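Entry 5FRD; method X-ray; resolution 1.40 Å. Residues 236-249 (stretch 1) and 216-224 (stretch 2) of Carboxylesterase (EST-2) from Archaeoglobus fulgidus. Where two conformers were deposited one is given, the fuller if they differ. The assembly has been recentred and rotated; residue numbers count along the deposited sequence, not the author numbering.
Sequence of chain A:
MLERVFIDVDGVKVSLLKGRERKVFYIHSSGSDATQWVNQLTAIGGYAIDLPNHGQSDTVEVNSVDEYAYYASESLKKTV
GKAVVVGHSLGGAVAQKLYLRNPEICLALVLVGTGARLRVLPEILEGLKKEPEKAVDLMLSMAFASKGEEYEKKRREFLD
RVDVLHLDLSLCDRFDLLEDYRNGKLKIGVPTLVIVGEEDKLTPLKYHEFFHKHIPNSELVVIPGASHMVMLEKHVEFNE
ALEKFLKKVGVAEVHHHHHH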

# COMPACT_ATOMS: atom_id res chain seq x y z
N VAL A 236 14.93 -1.06 -7.41
CA VAL A 236 16.06 -1.82 -6.96
C VAL A 236 16.43 -1.48 -5.51
O VAL A 236 16.68 -2.35 -4.70
CB VAL A 236 17.27 -1.64 -7.91
CG1 VAL A 236 18.49 -2.36 -7.37
CG2 VAL A 236 16.90 -2.09 -9.30
N GLU A 237 16.41 -0.18 -5.18
CA GLU A 237 16.69 0.29 -3.83
C GLU A 237 15.60 -0.14 -2.85
O GLU A 237 15.89 -0.55 -1.74
CB GLU A 237 16.83 1.80 -3.83
CG GLU A 237 18.04 2.28 -4.66
CD GLU A 237 17.81 2.50 -6.15
OE1 GLU A 237 16.77 2.14 -6.73
OE2 GLU A 237 18.74 3.01 -6.84
N PHE A 238 14.37 -0.06 -3.31
CA PHE A 238 13.25 -0.52 -2.50
C PHE A 238 13.39 -1.99 -2.19
O PHE A 238 13.28 -2.39 -1.03
CB PHE A 238 11.93 -0.21 -3.22
CG PHE A 238 10.70 -0.59 -2.41
CD1 PHE A 238 10.24 -1.88 -2.43
CD2 PHE A 238 10.02 0.35 -1.67
CE1 PHE A 238 9.12 -2.26 -1.68
CE2 PHE A 238 8.90 -0.00 -0.94
CZ PHE A 238 8.47 -1.30 -0.92
N ASN A 239 13.67 -2.79 -3.22
CA ASN A 239 13.78 -4.22 -3.04
C ASN A 239 14.93 -4.59 -2.13
O ASN A 239 14.83 -5.52 -1.35
CB ASN A 239 13.95 -4.92 -4.37
CG ASN A 239 12.68 -4.94 -5.21
OD1 ASN A 239 11.62 -4.48 -4.77
ND2 ASN A 239 12.77 -5.43 -6.42
N GLU A 240 16.05 -3.89 -2.26
CA GLU A 240 17.18 -4.19 -1.38
C GLU A 240 16.83 -3.97 0.09
O GLU A 240 17.20 -4.77 0.96
CB GLU A 240 18.39 -3.36 -1.84
CG GLU A 240 19.67 -3.55 -1.04
CD GLU A 240 20.81 -2.69 -1.55
OE1 GLU A 240 20.90 -2.43 -2.78
OE2 GLU A 240 21.62 -2.26 -0.70
N ALA A 241 16.14 -2.87 0.39
CA ALA A 241 15.72 -2.57 1.75
C ALA A 241 14.75 -3.63 2.26
O ALA A 241 14.84 -4.09 3.38
CB ALA A 241 15.08 -1.20 1.84
N LEU A 242 13.78 -3.97 1.42
CA LEU A 242 12.78 -4.97 1.81
C LEU A 242 13.42 -6.32 2.05
O LEU A 242 13.11 -6.96 3.04
CB LEU A 242 11.66 -5.02 0.78
CG LEU A 242 10.52 -6.03 1.04
CD1 LEU A 242 9.91 -5.83 2.40
CD2 LEU A 242 9.46 -5.90 -0.04
N GLU A 243 14.32 -6.73 1.16
CA GLU A 243 14.99 -8.02 1.31
C GLU A 243 15.83 -8.10 2.59
O GLU A 243 15.80 -9.15 3.28
CB GLU A 243 15.82 -8.36 0.08
CG GLU A 243 16.41 -9.77 0.11
CD GLU A 243 15.36 -10.88 0.12
OE1 GLU A 243 14.26 -10.73 -0.47
OE2 GLU A 243 15.62 -11.92 0.74
N LYS A 244 16.53 -7.03 2.93
CA LYS A 244 17.29 -6.98 4.17
C LYS A 244 16.36 -7.18 5.37
O LYS A 244 16.65 -7.94 6.30
CB LYS A 244 18.06 -5.67 4.27
CG LYS A 244 18.89 -5.50 5.53
CD LYS A 244 19.91 -4.38 5.35
CE LYS A 244 20.56 -3.98 6.66
NZ LYS A 244 19.75 -2.98 7.41
N PHE A 245 15.21 -6.53 5.34
CA PHE A 245 14.21 -6.67 6.41
C PHE A 245 13.62 -8.07 6.48
O PHE A 245 13.41 -8.63 7.57
CB PHE A 245 13.10 -5.63 6.19
CG PHE A 245 12.02 -5.64 7.23
CD1 PHE A 245 12.26 -5.19 8.52
CD2 PHE A 245 10.73 -6.04 6.92
CE1 PHE A 245 11.26 -5.16 9.47
CE2 PHE A 245 9.73 -6.00 7.85
CZ PHE A 245 9.98 -5.57 9.13
N LEU A 246 13.30 -8.65 5.33
CA LEU A 246 12.76 -10.02 5.30
C LEU A 246 13.75 -11.00 5.91
O LEU A 246 13.34 -11.91 6.63
CB LEU A 246 12.37 -10.42 3.88
CG LEU A 246 11.20 -9.63 3.28
CD1 LEU A 246 10.93 -10.04 1.83
CD2 LEU A 246 9.92 -9.74 4.09
N LYS A 247 15.05 -10.82 5.65
CA LYS A 247 16.12 -11.64 6.30
C LYS A 247 16.06 -11.50 7.79
O LYS A 247 16.11 -12.49 8.52
CB LYS A 247 17.55 -11.18 5.95
CG LYS A 247 18.44 -12.30 5.42
CD LYS A 247 19.93 -11.93 5.46
CE LYS A 247 20.88 -13.16 5.53
NZ LYS A 247 20.97 -13.68 6.93
N LYS A 248 15.95 -10.26 8.26
CA LYS A 248 15.89 -9.96 9.68
C LYS A 248 14.73 -10.66 10.38
O LYS A 248 14.88 -11.20 11.47
CB LYS A 248 15.81 -8.46 9.91
CG LYS A 248 15.84 -8.04 11.37
CD LYS A 248 15.81 -6.54 11.52
CE LYS A 248 14.40 -6.02 11.78
NZ LYS A 248 14.05 -6.12 13.23
N VAL A 249 13.56 -10.66 9.74
CA VAL A 249 12.37 -11.29 10.30
C VAL A 249 12.32 -12.82 10.06
O VAL A 249 11.46 -13.51 10.62
CB VAL A 249 11.12 -10.58 9.71
CG1 VAL A 249 9.83 -11.39 9.89
CG2 VAL A 249 11.01 -9.21 10.33
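Stretch 2 216-224: PNSELVVIP

Residues 218–223 of stretch 2 form an extended β-strand that lies along the helix of stretch 1 and runs almost antiparallel to it: the N-to-C directions differ by 168°, and the axes approach to 9.8 Å. Asn 217, just before the strand, is therefore near the C-terminal part of the helix stretch, while Ile 223 is near its beginning. The two repeats match roughly: two strand residues span about the rise of four helix residues. Every second strand residue, Glu 219, Val 221 and Ile 223, points its CA-to-CB bond toward the helix, and these pair by nearest CA with Phe 245, Ala 241 and Glu 237, spaced four residues apart, about one helical turn.

The backbone of the helix satisfies itself: each amide from Glu 240 to Val 249 donates to the carbonyl four residues earlier, as in Ala 241 N to Glu 237 O at 3.2 Å. No backbone hydrogen bond joins helix and strand; the contact is made largely by side chains. Asn 239 and Glu 243, which do not touch the strand, have their side chains satisfied elsewhere in the structure.

At the Ile 223 end the contact is apolar. Ile 223 CD1 packs on the helix backbone, 3.8 Å from Phe 238 CA, and lies 4.2 Å from Phe 238 CB, while Ile 223 CG2 is 4.1 Å from Glu 237 CB. The isoleucine thus touches two successive helix residues. Glu 237 offers its aliphatic base here, while the end of its side chain leads away from the strand. One turn on, Ala 241 CB meets Val 221 CG1 at 4.2 Å; the small alanine brings only a methyl group to this contact.

Toward Asn 217 the contact becomes polar. Glu 219 reaches alongside the Phe 245 ring, with OE1 4.0 Å from Phe 245 CD1, near the ring plane at its edge, where the slightly positive ring hydrogens suit a carboxylate oxygen. Two lysines flank this acid without forming a salt bridge: Lys 244 NZ is 4.1 Å from Glu 219 OE2, and Lys 248 NZ is 4.2 Å from Glu 219 OE1, although Lys 248 CE comes within 3.3 Å of that same OE1. Neither carboxylate oxygen receives a hydrogen bond from the helix.

Lys 248 instead spends its donors farther along. Its NZ gives a weak hydrogen bond to Asn 217 OD1 at 3.4 Å and a shorter one, 2.7 Å, to the oxygen of water 1. That water also accepts from Asn 217 ND2 at 3.1 Å. The amide side chain suits this place because it can accept from the lysine directly and donate to the water they share.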

# COMPACT_ATOMS: atom_id res chain seq x y z
N PRO A 216 7.96 0.53 18.54
CA PRO A 216 9.27 0.23 19.12
C PRO A 216 10.25 -0.49 18.22
O PRO A 216 11.40 -0.06 18.11
CB PRO A 216 8.94 -0.62 20.35
CG PRO A 216 7.53 -0.33 20.66
CD PRO A 216 6.85 0.08 19.40
N ASN A 217 9.82 -1.55 17.55
CA ASN A 217 10.69 -2.30 16.69
C ASN A 217 10.44 -1.85 15.25
O ASN A 217 9.86 -2.59 14.47
CB ASN A 217 10.46 -3.81 16.79
CG ASN A 217 11.52 -4.61 16.06
OD1 ASN A 217 12.41 -4.06 15.39
ND2 ASN A 217 11.43 -5.94 16.17
N SER A 218 10.77 -0.60 14.94
CA SER A 218 10.68 -0.10 13.59
C SER A 218 12.00 0.40 13.11
O SER A 218 12.80 0.88 13.93
CB SER A 218 9.60 0.97 13.43
OG SER A 218 9.90 2.13 14.20
N GLU A 219 12.23 0.32 11.81
CA GLU A 219 13.38 0.91 11.15
C GLU A 219 12.83 1.82 10.06
O GLU A 219 11.84 1.48 9.41
CB GLU A 219 14.23 -0.13 10.52
CG GLU A 219 15.14 -0.91 11.41
CD GLU A 219 15.73 -2.09 10.70
OE1 GLU A 219 14.98 -3.07 10.53
OE2 GLU A 219 16.91 -2.03 10.28
N LEU A 220 13.46 2.98 9.86
CA LEU A 220 13.06 3.95 8.86
C LEU A 220 14.07 3.97 7.74
O LEU A 220 15.28 4.05 8.00
CB LEU A 220 12.96 5.32 9.50
CG LEU A 220 12.68 6.49 8.57
CD1 LEU A 220 11.31 6.39 7.91
CD2 LEU A 220 12.79 7.79 9.36
N VAL A 221 13.61 3.90 6.49
CA VAL A 221 14.43 3.98 5.30
C VAL A 221 13.85 5.04 4.39
O VAL A 221 12.71 4.90 3.90
CB VAL A 221 14.48 2.63 4.55
CG1 VAL A 221 15.28 2.75 3.27
CG2 VAL A 221 15.11 1.57 5.45
N VAL A 222 14.60 6.10 4.19
CA VAL A 222 14.26 7.15 3.27
C VAL A 222 15.06 6.86 2.01
O VAL A 222 16.28 6.69 2.07
CB VAL A 222 14.61 8.54 3.85
CG1 VAL A 222 14.27 9.65 2.86
CG2 VAL A 222 13.91 8.75 5.18
N ILE A 223 14.38 6.82 0.87
CA ILE A 223 15.03 6.48 -0.41
C ILE A 223 15.22 7.73 -1.24
O ILE A 223 14.27 8.35 -1.69
CB ILE A 223 14.22 5.42 -1.19
CG1 ILE A 223 14.17 4.16 -0.31
CG2 ILE A 223 14.86 5.15 -2.56
CD1 ILE A 223 13.59 2.91 -0.92
N PRO A 224 16.49 8.10 -1.48
CA PRO A 224 16.71 9.29 -2.29
C PRO A 224 16.24 9.20 -3.74
O PRO A 224 16.24 8.11 -4.31
CB PRO A 224 18.25 9.44 -2.27
CG PRO A 224 18.72 8.64 -1.13
CD PRO A 224 17.75 7.52 -0.96
O HOH W 1 13.11 -8.11 14.75